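Local coordinates for AHL synthase (Burkholderia glumae, PDB 3P2H), which probably makes N-acyl-homoserine lactone quorum-sensing signals from a fatty acyl-acyl carrier protein and S-adenosyl-L-methionine, releasing 5'-deoxy-5'-methylthioadenosine, at residues C67-T73 / V97-F103; R137-T143 / V173-I179. The protein carries 3 engineered substitutions. All blocks are in the same frame, centred on the assembly; numbering follows the deposited sequence.

The two contacts are antiparallel strand pairs in one central sheet, their centres about 9 Å apart. Their inner strands, 97-105 and 138-144, lie side by side and run parallel, so the order across the sheet is 67-73, 97-103, 137-143, 173-179. Probable hydrogen bonds from Leu100 N to Ile140 O, 2.9 Å, and from Ile140 N to Trp98 O, 3.0 Å, join interaction 1 to interaction 2. The inhibitor NOO touches both: interaction 1 meets its ring and amide end as well as part of its chain, while interaction 2 lines the tail from C11 to C15. Arg102 of interaction 1 gives MTA two weak hydrogen bonds, and Val142 of interaction 2 also touches it.

Interaction 1 (C67-T73 / V97-F103). With NOO (N-(3-oxocyclohex-1-en-1-yl)octanamide), chain C; MTA (5'-deoxy-5'-methylthioadenosine), chain B.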
# COMPACT_ATOMS: atom_id res chain seq x y z
N CYS A 67 4.63 -5.54 3.67
CA CYS A 67 5.11 -4.60 2.66
C CYS A 67 4.03 -3.61 2.24
O CYS A 67 2.84 -3.81 2.50
CB CYS A 67 5.63 -5.34 1.43
SG CYS A 67 4.38 -6.22 0.44
N ALA A 68 4.46 -2.54 1.59
CA ALA A 68 3.56 -1.52 1.09
C ALA A 68 4.30 -0.68 0.06
O ALA A 68 5.52 -0.54 0.13
CB ALA A 68 3.06 -0.64 2.22
N ARG A 69 3.56 -0.15 -0.89
CA ARG A 69 4.12 0.67 -1.95
C ARG A 69 3.40 2.01 -1.95
O ARG A 69 2.18 2.05 -1.88
CB ARG A 69 3.95 -0.04 -3.30
CG ARG A 69 4.50 0.73 -4.47
CD ARG A 69 4.67 -0.16 -5.69
NE ARG A 69 3.41 -0.50 -6.34
CZ ARG A 69 3.31 -1.27 -7.42
NH1 ARG A 69 4.41 -1.79 -7.95
NH2 ARG A 69 2.13 -1.49 -7.97
N LEU A 70 4.16 3.09 -2.03
CA LEU A 70 3.59 4.43 -2.05
C LEU A 70 4.03 5.17 -3.31
O LEU A 70 5.21 5.19 -3.65
CB LEU A 70 4.03 5.22 -0.81
CG LEU A 70 3.38 4.80 0.51
CD1 LEU A 70 4.05 5.50 1.67
CD2 LEU A 70 1.91 5.14 0.47
N LEU A 71 3.06 5.76 -4.00
CA LEU A 71 3.32 6.51 -5.23
C LEU A 71 2.56 7.82 -5.23
O LEU A 71 1.43 7.88 -4.76
CB LEU A 71 2.89 5.70 -6.46
CG LEU A 71 3.63 4.42 -6.81
CD1 LEU A 71 2.84 3.67 -7.89
CD2 LEU A 71 5.04 4.75 -7.29
N PRO A 72 3.16 8.90 -5.75
CA PRO A 72 2.47 10.18 -5.79
C PRO A 72 1.49 10.13 -6.96
O PRO A 72 1.81 9.56 -8.00
CB PRO A 72 3.60 11.18 -6.01
CG PRO A 72 4.53 10.41 -6.90
CD PRO A 72 4.54 9.02 -6.26
N THR A 73 0.31 10.72 -6.81
CA THR A 73 -0.65 10.68 -7.91
C THR A 73 -0.28 11.62 -9.06
O THR A 73 -0.88 11.55 -10.13
CB THR A 73 -2.07 11.02 -7.43
OG1 THR A 73 -2.06 12.26 -6.72
CG2 THR A 73 -2.61 9.90 -6.54
N VAL A 97 -2.45 13.86 -2.70
CA VAL A 97 -2.91 12.48 -2.75
C VAL A 97 -1.82 11.52 -3.23
O VAL A 97 -1.18 11.76 -4.26
CB VAL A 97 -4.13 12.32 -3.68
CG1 VAL A 97 -4.59 10.87 -3.68
CG2 VAL A 97 -5.26 13.22 -3.22
N TRP A 98 -1.61 10.45 -2.48
CA TRP A 98 -0.63 9.42 -2.81
C TRP A 98 -1.37 8.09 -2.89
O TRP A 98 -2.37 7.91 -2.20
CB TRP A 98 0.46 9.33 -1.74
CG TRP A 98 1.59 10.31 -1.91
CD1 TRP A 98 1.50 11.67 -1.93
CD2 TRP A 98 2.98 9.99 -2.10
NE1 TRP A 98 2.75 12.22 -2.13
CE2 TRP A 98 3.67 11.21 -2.23
CE3 TRP A 98 3.70 8.79 -2.17
CZ2 TRP A 98 5.05 11.27 -2.44
CZ3 TRP A 98 5.08 8.85 -2.37
CH2 TRP A 98 5.73 10.08 -2.50
N GLU A 99 -0.89 7.18 -3.73
CA GLU A 99 -1.53 5.88 -3.87
C GLU A 99 -0.82 4.80 -3.07
O GLU A 99 0.40 4.66 -3.14
CB GLU A 99 -1.58 5.42 -5.33
CG GLU A 99 -2.19 4.03 -5.46
CD GLU A 99 -1.93 3.38 -6.80
OE1 GLU A 99 -0.74 3.25 -7.16
OE2 GLU A 99 -2.90 2.98 -7.48
N LEU A 100 -1.61 4.04 -2.31
CA LEU A 100 -1.08 2.94 -1.52
C LEU A 100 -1.41 1.66 -2.26
O LEU A 100 -2.58 1.41 -2.57
CB LEU A 100 -1.73 2.93 -0.13
CG LEU A 100 -1.31 1.80 0.81
CD1 LEU A 100 0.19 1.87 1.07
CD2 LEU A 100 -2.09 1.91 2.12
N SER A 101 -0.40 0.86 -2.58
CA SER A 101 -0.62 -0.41 -3.28
C SER A 101 0.28 -1.51 -2.72
O SER A 101 1.09 -1.25 -1.83
CB SER A 101 -0.36 -0.24 -4.78
OG SER A 101 0.95 0.22 -5.03
N ARG A 102 0.14 -2.72 -3.25
CA ARG A 102 0.92 -3.86 -2.80
C ARG A 102 1.07 -3.81 -1.28
O ARG A 102 2.18 -3.83 -0.74
CB ARG A 102 2.30 -3.86 -3.47
CG ARG A 102 2.27 -4.11 -4.98
CD ARG A 102 1.67 -5.48 -5.32
NE ARG A 102 1.95 -5.89 -6.70
CZ ARG A 102 1.39 -5.36 -7.78
NH1 ARG A 102 1.72 -5.80 -8.99
NH2 ARG A 102 0.48 -4.39 -7.67
N PHE A 103 -0.06 -3.75 -0.59
CA PHE A 103 -0.09 -3.69 0.86
C PHE A 103 -0.42 -5.07 1.42
O PHE A 103 -1.45 -5.65 1.09
CB PHE A 103 -1.15 -2.68 1.31
CG PHE A 103 -1.19 -2.46 2.80
CD1 PHE A 103 -0.27 -1.62 3.41
CD2 PHE A 103 -2.15 -3.09 3.58
CE1 PHE A 103 -0.31 -1.40 4.78
CE2 PHE A 103 -2.20 -2.87 4.96
CZ PHE A 103 -1.27 -2.03 5.56
C1 NOO C . -4.55 -8.29 1.41
O1 NOO C . -5.48 -8.70 2.10
C2 NOO C . -4.53 -6.88 0.83
C3 NOO C . -3.89 -6.58 -0.38
C4 NOO C . -3.01 -7.68 -1.01
C5 NOO C . -2.35 -8.67 0.03
C6 NOO C . -3.36 -9.24 1.08
N7 NOO C . -3.99 -5.32 -1.10
C8 NOO C . -3.08 -4.46 -1.76
O8 NOO C . -2.27 -4.82 -2.61
C9 NOO C . -3.06 -2.95 -1.41
C10 NOO C . -4.21 -2.33 -0.58
C11 NOO C . -4.37 -0.83 -0.96
C12 NOO C . -4.69 0.06 0.26
C13 NOO C . -4.97 1.52 -0.18
C14 NOO C . -5.99 2.20 0.75
C15 NOO C . -6.09 3.70 0.47
CS MTA B . -5.10 -4.77 -6.94
S5' MTA B . -6.57 -5.77 -7.35
C5' MTA B . -5.80 -7.35 -7.82
C4' MTA B . -5.64 -7.49 -9.33
O4' MTA B . -4.76 -6.43 -9.79
C2' MTA B . -3.61 -8.41 -10.26
O2' MTA B . -3.05 -9.33 -11.19
C3' MTA B . -4.98 -8.84 -9.64
O3' MTA B . -5.75 -9.53 -10.62
C1' MTA B . -3.93 -7.01 -10.83
N9 MTA B . -2.73 -6.18 -11.00
C8 MTA B . -1.84 -5.78 -10.02
N7 MTA B . -0.90 -5.04 -10.52
C5 MTA B . -1.10 -4.91 -11.86
C6 MTA B . -0.43 -4.24 -12.93
N6 MTA B . 0.73 -3.52 -12.68
N1 MTA B . -0.94 -4.33 -14.20
C2 MTA B . -2.08 -5.04 -14.47
N3 MTA B . -2.73 -5.68 -13.46
C4 MTA B . -2.30 -5.65 -12.18
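At the MTA pocket, which includes Arg102, Arg69 and Ser101 face each other on neighbouring antiparallel strands, and Arg102 packs against the Arg69 guanidinium. The Arg69 chain leaves the backbone extended and then bends at chi3 (74°), which brings NE to Ser101 OG at 2.9 Å. This bond is nearly straight (168°) and lies in the guanidinium plane, helping to set the rotation of the group. Arg102 CG sits 3.8 Å above the centre of one face of that guanidinium. The two side chains run side by side in the same direction, their guanidinium planes 49° apart, and Arg69 NH2 comes within 3.3 Å of Arg102 NH2. Three carboxylates pair with them: Asp45 bridges to both, Asp48 to Arg69 and Glu43 to Arg102, which would offset the closeness of like charges. Arg102 offers NH1 (3.1 Å) and NH2 to MTA N7 in two weak hydrogen bonds, with N7 near the plane of its guanidinium.

The strands belong to the central sheet of an acetyltransferase-like (GNAT-type) fold, and strand 97-105 turns a corner at Arg102. Just past that corner Phe103 N gives a weak hydrogen bond to the NOO amide oxygen O8 at 3.2 Å. Leu100 meets the octanoyl chain with CB and CD2, while its CD1 reaches Leu70 CD2 at 3.7 Å, on the face covered by helix 120-133. Further along that face the Trp98 indole lies across Pro72, whose CA makes a CH-pi contact 3.8 Å from the centroid of the five-membered ring. On the other face Glu99 runs alongside Leu71, and its carboxylate accepts from the backbone N of Leu79 and, weakly, of Leu78. Where strand 97-101 begins, Val97 O takes two bonds from Thr73, one from the backbone N and one from OG1 (2.7 Å), the hydroxyl standing above the carbonyl plane.

Interaction 2 (R137-T143 / V173-I179); sequences RQLIGVT and VACWIDI. With NOO (N-(3-oxocyclohex-1-en-1-yl)octanamide), chain C.
Val173 exchanges two backbone hydrogen bonds with Thr143 in an antiparallel pairing of the acetyltransferase-like sheet, where one face borders the inhibitor's octanoyl tail. Two residues on, Cys175 CB presses on Thr143 CG2 at 3.3 Å, tighter than usual van der Waals contact. The Thr143 side chain is twisted off a staggered position (chi1 97°), and the same methyl meets NOO C12 at 3.4 Å. Cys175 N bonds to Gly141 O; the return bond from Gly141 N to Cys175 O is weak. That carbonyl oxygen also lies 3.1 Å from NOO C15, the end of the tail, which runs past Gly141.

Trp176, on the other face, is clasped from both sides. The Gln138 amide lies almost parallel to the indole, 6° between planes, with NE2 3.8 Å above one face and offset toward the rim. Over the opposite face Ile140 CD1 makes a CH-pi contact, 3.7 Å from the centroid of the six-membered ring.

Ile177 returns to the ligand side: it exchanges backbone bonds with Leu139 and lays CG1 3.9 Å from NOO C15, with helix 120-133 behind both residues. Asp178 runs alongside Gln138, and OD1 accepts from Gln138 NE2 at 2.8 Å, although the exact place of OD1 is doubtful. Ile179 leaves the strand with its CB and CG1 against the Arg137 carbonyl, and its N reaches Arg137 O at 2.9 Å from 41° above the carbonyl plane.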
# COMPACT_ATOMS: atom_id res chain seq x y z
N ARG A 137 -2.35 14.44 2.00
CA ARG A 137 -3.46 14.68 2.91
C ARG A 137 -4.45 13.52 2.82
O ARG A 137 -5.35 13.38 3.65
CB ARG A 137 -4.14 16.01 2.58
CG ARG A 137 -3.25 17.20 2.88
CD ARG A 137 -3.81 18.52 2.37
NE ARG A 137 -2.95 19.63 2.79
CZ ARG A 137 -3.21 20.91 2.55
NH1 ARG A 137 -4.31 21.26 1.89
NH2 ARG A 137 -2.39 21.85 3.01
N GLN A 138 -4.26 12.68 1.80
CA GLN A 138 -5.10 11.51 1.59
C GLN A 138 -4.34 10.41 0.86
O GLN A 138 -3.38 10.67 0.13
CB GLN A 138 -6.32 11.85 0.73
CG GLN A 138 -7.38 12.70 1.38
CD GLN A 138 -8.48 13.02 0.39
OE1 GLN A 138 -8.25 13.67 -0.62
NE2 GLN A 138 -9.69 12.56 0.67
N LEU A 139 -4.77 9.18 1.08
CA LEU A 139 -4.22 8.02 0.40
C LEU A 139 -5.39 7.43 -0.37
O LEU A 139 -6.54 7.53 0.06
CB LEU A 139 -3.71 6.97 1.39
CG LEU A 139 -2.50 7.31 2.27
CD1 LEU A 139 -2.19 6.10 3.12
CD2 LEU A 139 -1.31 7.68 1.41
N ILE A 140 -5.09 6.84 -1.52
CA ILE A 140 -6.12 6.21 -2.34
C ILE A 140 -5.55 4.91 -2.90
O ILE A 140 -4.35 4.79 -3.08
CB ILE A 140 -6.57 7.14 -3.49
CG1 ILE A 140 -7.82 6.57 -4.16
CG2 ILE A 140 -5.44 7.32 -4.50
CD1 ILE A 140 -8.48 7.50 -5.15
N GLY A 141 -6.42 3.94 -3.15
CA GLY A 141 -5.94 2.68 -3.68
C GLY A 141 -6.98 1.57 -3.66
O GLY A 141 -7.94 1.61 -2.90
N VAL A 142 -6.78 0.58 -4.53
CA VAL A 142 -7.70 -0.54 -4.60
C VAL A 142 -7.37 -1.44 -3.43
O VAL A 142 -6.23 -1.87 -3.26
CB VAL A 142 -7.53 -1.32 -5.92
CG1 VAL A 142 -8.48 -2.49 -5.95
CG2 VAL A 142 -7.77 -0.40 -7.09
N THR A 143 -8.38 -1.74 -2.62
CA THR A 143 -8.16 -2.59 -1.46
C THR A 143 -9.19 -3.69 -1.39
O THR A 143 -10.35 -3.49 -1.75
CB THR A 143 -8.25 -1.77 -0.16
OG1 THR A 143 -9.56 -1.90 0.40
CG2 THR A 143 -8.01 -0.30 -0.44
N VAL A 173 -12.47 -2.76 -3.60
CA VAL A 173 -13.08 -1.46 -3.75
C VAL A 173 -12.03 -0.37 -3.72
O VAL A 173 -11.02 -0.50 -3.03
CB VAL A 173 -14.12 -1.21 -2.62
CG1 VAL A 173 -13.41 -1.08 -1.28
CG2 VAL A 173 -14.93 0.03 -2.93
N ALA A 174 -12.25 0.69 -4.49
CA ALA A 174 -11.31 1.81 -4.49
C ALA A 174 -11.54 2.46 -3.13
O ALA A 174 -12.68 2.77 -2.78
CB ALA A 174 -11.64 2.77 -5.62
N CYS A 175 -10.48 2.67 -2.38
CA CYS A 175 -10.62 3.21 -1.03
C CYS A 175 -9.77 4.44 -0.71
O CYS A 175 -8.60 4.53 -1.10
CB CYS A 175 -10.30 2.09 -0.03
SG CYS A 175 -10.49 2.42 1.74
N TRP A 176 -10.39 5.39 -0.02
CA TRP A 176 -9.73 6.61 0.42
C TRP A 176 -9.38 6.44 1.89
O TRP A 176 -10.07 5.72 2.62
CB TRP A 176 -10.66 7.83 0.37
CG TRP A 176 -11.04 8.41 -0.95
CD1 TRP A 176 -12.27 8.35 -1.54
CD2 TRP A 176 -10.23 9.24 -1.79
NE1 TRP A 176 -12.28 9.10 -2.69
CE2 TRP A 176 -11.04 9.66 -2.87
CE3 TRP A 176 -8.91 9.69 -1.73
CZ2 TRP A 176 -10.57 10.50 -3.89
CZ3 TRP A 176 -8.43 10.52 -2.74
CH2 TRP A 176 -9.27 10.92 -3.80
N ILE A 177 -8.32 7.10 2.33
CA ILE A 177 -7.94 7.12 3.73
C ILE A 177 -7.56 8.58 3.96
O ILE A 177 -6.56 9.06 3.40
CB ILE A 177 -6.71 6.24 4.07
CG1 ILE A 177 -7.11 4.77 4.10
CG2 ILE A 177 -6.17 6.63 5.44
CD1 ILE A 177 -5.97 3.85 4.53
N ASP A 178 -8.36 9.30 4.74
CA ASP A 178 -8.07 10.71 5.01
C ASP A 178 -7.02 10.81 6.10
O ASP A 178 -7.18 10.25 7.18
CB ASP A 178 -9.32 11.46 5.48
CG ASP A 178 -10.31 11.73 4.36
OD1 ASP A 178 -9.98 11.46 3.19
OD2 ASP A 178 -11.42 12.21 4.66
N ILE A 179 -5.94 11.53 5.82
CA ILE A 179 -4.90 11.71 6.82
C ILE A 179 -5.33 12.88 7.69
O ILE A 179 -4.79 13.99 7.60
CB ILE A 179 -3.53 11.99 6.16
CG1 ILE A 179 -3.15 10.82 5.24
CG2 ILE A 179 -2.46 12.17 7.23
CD1 ILE A 179 -1.85 11.00 4.46
C1 NOO C . -4.55 -8.29 1.41
O1 NOO C . -5.48 -8.70 2.10
C2 NOO C . -4.53 -6.88 0.83
C3 NOO C . -3.89 -6.58 -0.38
C4 NOO C . -3.01 -7.68 -1.01
C5 NOO C . -2.35 -8.67 0.03
C6 NOO C . -3.36 -9.24 1.08
N7 NOO C . -3.99 -5.32 -1.10
C8 NOO C . -3.08 -4.46 -1.76
O8 NOO C . -2.27 -4.82 -2.61
C9 NOO C . -3.06 -2.95 -1.41
C10 NOO C . -4.21 -2.33 -0.58
C11 NOO C . -4.37 -0.83 -0.96
C12 NOO C . -4.69 0.06 0.26
C13 NOO C . -4.97 1.52 -0.18
C14 NOO C . -5.99 2.20 0.75
C15 NOO C . -6.09 3.70 0.47